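Local coordinates for protein terminal oxygenase component of carbazole 1,9a-dioxygenase (Sphingomonas, PDB 3GKQ) that probably catalyses the dioxygenation of carbazole at a mononuclear iron(II) centre, using electrons delivered through its Rieske [2Fe-2S] cluster, at residues H146-A149 with E150-P154; K321-E324 with L325-G329. One frame throughout, in Å; residues are numbered along the deposited sequence.

In the fold
Both contacts are local turns in the ring-hydroxylase part of the chain, the part of a Rieske oxygenase that carries the mononuclear iron. Contact 1, a 3-10 turn in the loop between strands 135-140 and 161-170, lies away from the iron and cluster sites. Contact 2 is in the last part of helix 308-328, much closer to the metal: the side chain of A326 is about 11 Å from a bound iron(II), and G329, measured from the residue itself, lies about 8 Å from the side chain of the iron ligand H190. The centres of contact 1 and contact 2 are about 27 Å apart and the nearest atoms of contact 1 and contact 2 about 14 Å apart, so they do not touch. Strand 161-170, which follows contact 1 in the chain, packs against the helix of contact 2.

Contact 1: residues H146-A149 with E150-P154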
loop_
_atom_site.group_PDB
_atom_site.type_symbol
_atom_site.label_atom_id
_atom_site.label_comp_id
_atom_site.label_asym_id
_atom_site.label_seq_id
_atom_site.Cartn_x
_atom_site.Cartn_y
_atom_site.Cartn_z
ATOM N N HIS A 146 -16.099 18.790 30.385
ATOM C CA HIS A 146 -16.320 18.507 31.794
ATOM C C HIS A 146 -14.927 18.662 32.396
ATOM O O HIS A 146 -13.980 18.975 31.671
ATOM C CB HIS A 146 -16.819 17.074 31.984
ATOM C CG HIS A 146 -16.168 16.085 31.066
ATOM N ND1 HIS A 146 -16.633 15.838 29.791
ATOM C CD2 HIS A 146 -15.071 15.307 31.225
ATOM C CE1 HIS A 146 -15.848 14.951 29.204
ATOM N NE2 HIS A 146 -14.893 14.613 30.053
ATOM N N ASP A 147 -14.792 18.448 33.701
ATOM C CA ASP A 147 -13.492 18.573 34.359
ATOM C C ASP A 147 -12.503 17.540 33.835
ATOM O O ASP A 147 -12.869 16.386 33.604
ATOM C CB ASP A 147 -13.622 18.380 35.875
ATOM C CG ASP A 147 -14.409 19.485 36.544
ATOM O OD1 ASP A 147 -14.011 20.662 36.413
ATOM O OD2 ASP A 147 -15.423 19.175 37.208
ATOM N N LEU A 148 -11.251 17.958 33.668
ATOM C CA LEU A 148 -10.199 17.066 33.194
ATOM C C LEU A 148 -10.057 15.877 34.138
ATOM O O LEU A 148 -9.723 14.768 33.712
ATOM C CB LEU A 148 -8.860 17.807 33.125
ATOM C CG LEU A 148 -7.651 16.930 32.778
ATOM C CD1 LEU A 148 -7.807 16.374 31.362
ATOM C CD2 LEU A 148 -6.366 17.744 32.889
ATOM N N ALA A 149 -10.308 16.124 35.421
ATOM C CA ALA A 149 -10.202 15.101 36.453
ATOM C C ALA A 149 -11.081 13.884 36.182
ATOM O O ALA A 149 -10.789 12.785 36.657
ATOM C CB ALA A 149 -10.542 15.701 37.817
ATOM N N GLU A 150 -12.156 14.075 35.424
ATOM C CA GLU A 150 -13.053 12.972 35.102
ATOM C C GLU A 150 -12.473 12.036 34.042
ATOM O O GLU A 150 -12.942 10.909 33.894
ATOM C CB GLU A 150 -14.402 13.497 34.603
ATOM C CG GLU A 150 -15.349 13.973 35.695
ATOM C CD GLU A 150 -16.749 14.235 35.171
ATOM O OE1 GLU A 150 -17.334 13.320 34.553
ATOM O OE2 GLU A 150 -17.271 15.349 35.378
ATOM N N ASP A 151 -11.461 12.501 33.311
ATOM C CA ASP A 151 -10.846 11.698 32.254
ATOM C C ASP A 151 -9.432 11.190 32.519
ATOM O O ASP A 151 -8.743 10.773 31.589
ATOM C CB ASP A 151 -10.851 12.465 30.924
ATOM C CG ASP A 151 -12.223 12.508 30.273
ATOM O OD1 ASP A 151 -13.040 11.605 30.541
ATOM O OD2 ASP A 151 -12.478 13.438 29.480
ATOM N N VAL A 152 -8.989 11.236 33.774
ATOM C CA VAL A 152 -7.662 10.737 34.128
ATOM C C VAL A 152 -7.811 9.862 35.374
ATOM O O VAL A 152 -8.775 10.005 36.123
ATOM C CB VAL A 152 -6.661 11.888 34.403
ATOM C CG1 VAL A 152 -6.581 12.802 33.186
ATOM C CG2 VAL A 152 -7.075 12.674 35.642
ATOM N N PRO A 153 -6.866 8.939 35.608
ATOM C CA PRO A 153 -6.967 8.070 36.786
ATOM C C PRO A 153 -6.987 8.833 38.113
ATOM O O PRO A 153 -6.481 9.951 38.208
ATOM C CB PRO A 153 -5.731 7.178 36.670
ATOM C CG PRO A 153 -5.439 7.168 35.193
ATOM C CD PRO A 153 -5.667 8.610 34.820
ATOM N N PRO A 154 -7.589 8.236 39.150
ATOM C CA PRO A 154 -7.653 8.878 40.465
ATOM C C PRO A 154 -6.245 9.198 40.960
ATOM O O PRO A 154 -5.342 8.362 40.863
ATOM C CB PRO A 154 -8.329 7.820 41.331
ATOM C CG PRO A 154 -9.257 7.145 40.364
ATOM C CD PRO A 154 -8.373 6.987 39.139
#
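E150 CB lies 3.4 Å from D147 O, beyond the oxygen end of the carbonyl, and the E150 amide N closes the turn by donating to D147 O at 3.0 Å. The glutamate chain runs extended beyond CG, and E150 OE2 passes 3.8 Å from H146 CB, while the strongest partner of the carboxylate is R375, which forms a salt bridge with OE1. D151 comes next, and its amide N donates to L148 O at 2.9 Å. These two successive i to i+3 bonds are the signature of a 3-10 turn, here in the loop leading to strand 161-170. The D151 carboxylate also reaches back to H146: H146 NE2 donates to D151 OD2 at 2.7 Å, with an N-H...O angle of 156°. Ring and carboxylate planes stand 86° apart, and the donor meets OD2 from above the carboxylate plane. The imidazole is brought there by a chi1 of 38°, which sets CG between the backbone N and carbonyl carbon. An aspartate suits this buried spot because both oxygens find donors, OD2 also taking W32 N and OD1 taking H31 ND1. V152, a branched apolar residue, sets CG1 4.2 Å from L148 CD1, the two side chains crossing at about a right angle.

Contact 2: residues K321-E324 with L325-G329; sequences KWVE and LALNG
N328 reaches back one turn to E324, its ND2 donating a weak but nearly straight bond (171°) to E324 OE1 at 3.3 Å. The glutamate chain bends at chi2 (-53°), which brings OE1 to the N328 amide; the two side chains cross at a slant, carboxylate and amide planes 62° apart. An asparagine suits the place because its other end is an acceptor: OD1 takes a hydrogen bond from Q166 of strand 161-170. An alanine here would remove both amide atoms and would probably leave Q166 NE2 without this acceptor and the E324 carboxylate freer to turn.

The backbone changes pitch along this helix. L325 N still bonds K321 O in alpha fashion, at 3.1 Å, whereas N328 N reaches V323 O, five residues back, at 3.0 Å, as in a pi-type turn. The change falls at W322 O, which accepts from both A326 N, at 2.9 Å, and L327 N, at 3.1 Å. G329 N gives E324 O a further, weak bond; a CB at this glycine would clash with that oxygen.

W322 and L327 are buried on L301 of strand 294-304; at the indole L325 CD1 comes obliquely, 4.1 Å from W322 CZ3. Within the widened turn L327 O accepts from Q299, and G329 O, just after it, from S193, so carbonyls in this last part of the helix are met by side chains from elsewhere in the fold.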
loop_
_atom_site.group_PDB
_atom_site.type_symbol
_atom_site.label_atom_id
_atom_site.label_comp_id
_atom_site.label_asym_id
_atom_site.label_seq_id
_atom_site.Cartn_x
_atom_site.Cartn_y
_atom_site.Cartn_z
ATOM N N LYS A 321 17.476 5.997 35.236
ATOM C CA LYS A 321 17.197 4.601 35.556
ATOM C C LYS A 321 15.917 3.988 34.987
ATOM O O LYS A 321 15.966 3.069 34.172
ATOM C CB LYS A 321 17.195 4.431 37.081
ATOM C CG LYS A 321 16.960 3.006 37.567
ATOM C CD LYS A 321 17.007 2.952 39.093
ATOM C CE LYS A 321 16.929 1.526 39.619
ATOM N NZ LYS A 321 17.040 1.476 41.113
ATOM N N TRP A 322 14.779 4.504 35.428
ATOM C CA TRP A 322 13.480 3.982 35.034
ATOM C C TRP A 322 13.105 3.951 33.554
ATOM O O TRP A 322 12.400 3.038 33.121
ATOM C CB TRP A 322 12.408 4.702 35.842
ATOM C CG TRP A 322 12.658 4.558 37.308
ATOM C CD1 TRP A 322 12.867 5.562 38.209
ATOM C CD2 TRP A 322 12.762 3.330 38.043
ATOM N NE1 TRP A 322 13.096 5.036 39.459
ATOM C CE2 TRP A 322 13.038 3.668 39.386
ATOM C CE3 TRP A 322 12.650 1.975 37.695
ATOM C CZ2 TRP A 322 13.204 2.702 40.387
ATOM C CZ3 TRP A 322 12.815 1.011 38.692
ATOM C CH2 TRP A 322 13.089 1.384 40.023
ATOM N N VAL A 323 13.567 4.921 32.774
ATOM C CA VAL A 323 13.241 4.928 31.354
ATOM C C VAL A 323 13.727 3.660 30.650
ATOM O O VAL A 323 12.948 2.985 29.977
ATOM C CB VAL A 323 13.829 6.177 30.640
ATOM C CG1 VAL A 323 13.797 5.989 29.129
ATOM C CG2 VAL A 323 13.019 7.413 31.012
ATOM N N GLU A 324 15.003 3.322 30.820
ATOM C CA GLU A 324 15.554 2.138 30.167
ATOM C C GLU A 324 15.268 0.815 30.876
ATOM O O GLU A 324 15.137 -0.223 30.225
ATOM C CB GLU A 324 17.069 2.278 29.992
ATOM C CG GLU A 324 17.508 3.355 29.013
ATOM C CD GLU A 324 16.845 3.229 27.647
ATOM O OE1 GLU A 324 16.589 2.089 27.195
ATOM O OE2 GLU A 324 16.592 4.280 27.016
ATOM N N LEU A 325 15.172 0.847 32.200
ATOM C CA LEU A 325 14.932 -0.369 32.971
ATOM C C LEU A 325 13.477 -0.844 32.948
ATOM O O LEU A 325 13.210 -2.047 32.904
ATOM C CB LEU A 325 15.354 -0.156 34.429
ATOM C CG LEU A 325 16.061 -1.273 35.214
ATOM C CD1 LEU A 325 15.603 -1.197 36.666
ATOM C CD2 LEU A 325 15.753 -2.646 34.643
ATOM N N ALA A 326 12.540 0.099 32.989
ATOM C CA ALA A 326 11.128 -0.258 33.019
ATOM C C ALA A 326 10.322 0.156 31.789
ATOM O O ALA A 326 9.805 -0.697 31.069
ATOM C CB ALA A 326 10.485 0.321 34.277
ATOM N N LEU A 327 10.206 1.461 31.556
ATOM C CA LEU A 327 9.432 1.958 30.423
ATOM C C LEU A 327 9.770 1.236 29.123
ATOM O O LEU A 327 8.879 0.957 28.319
ATOM C CB LEU A 327 9.617 3.471 30.273
ATOM C CG LEU A 327 9.208 4.281 31.511
ATOM C CD1 LEU A 327 9.083 5.756 31.143
ATOM C CD2 LEU A 327 7.886 3.768 32.058
ATOM N N ASN A 328 11.049 0.934 28.916
ATOM C CA ASN A 328 11.464 0.207 27.721
ATOM C C ASN A 328 11.779 -1.242 28.096
ATOM O O ASN A 328 11.286 -2.180 27.469
ATOM C CB ASN A 328 12.706 0.847 27.083
ATOM C CG ASN A 328 12.462 2.277 26.614
ATOM O OD1 ASN A 328 11.322 2.694 26.416
ATOM N ND2 ASN A 328 13.541 3.025 26.418
ATOM N N GLY A 329 12.589 -1.411 29.139
ATOM C CA GLY A 329 12.988 -2.735 29.586
ATOM C C GLY A 329 11.861 -3.680 29.947
ATOM O O GLY A 329 12.000 -4.898 29.811
#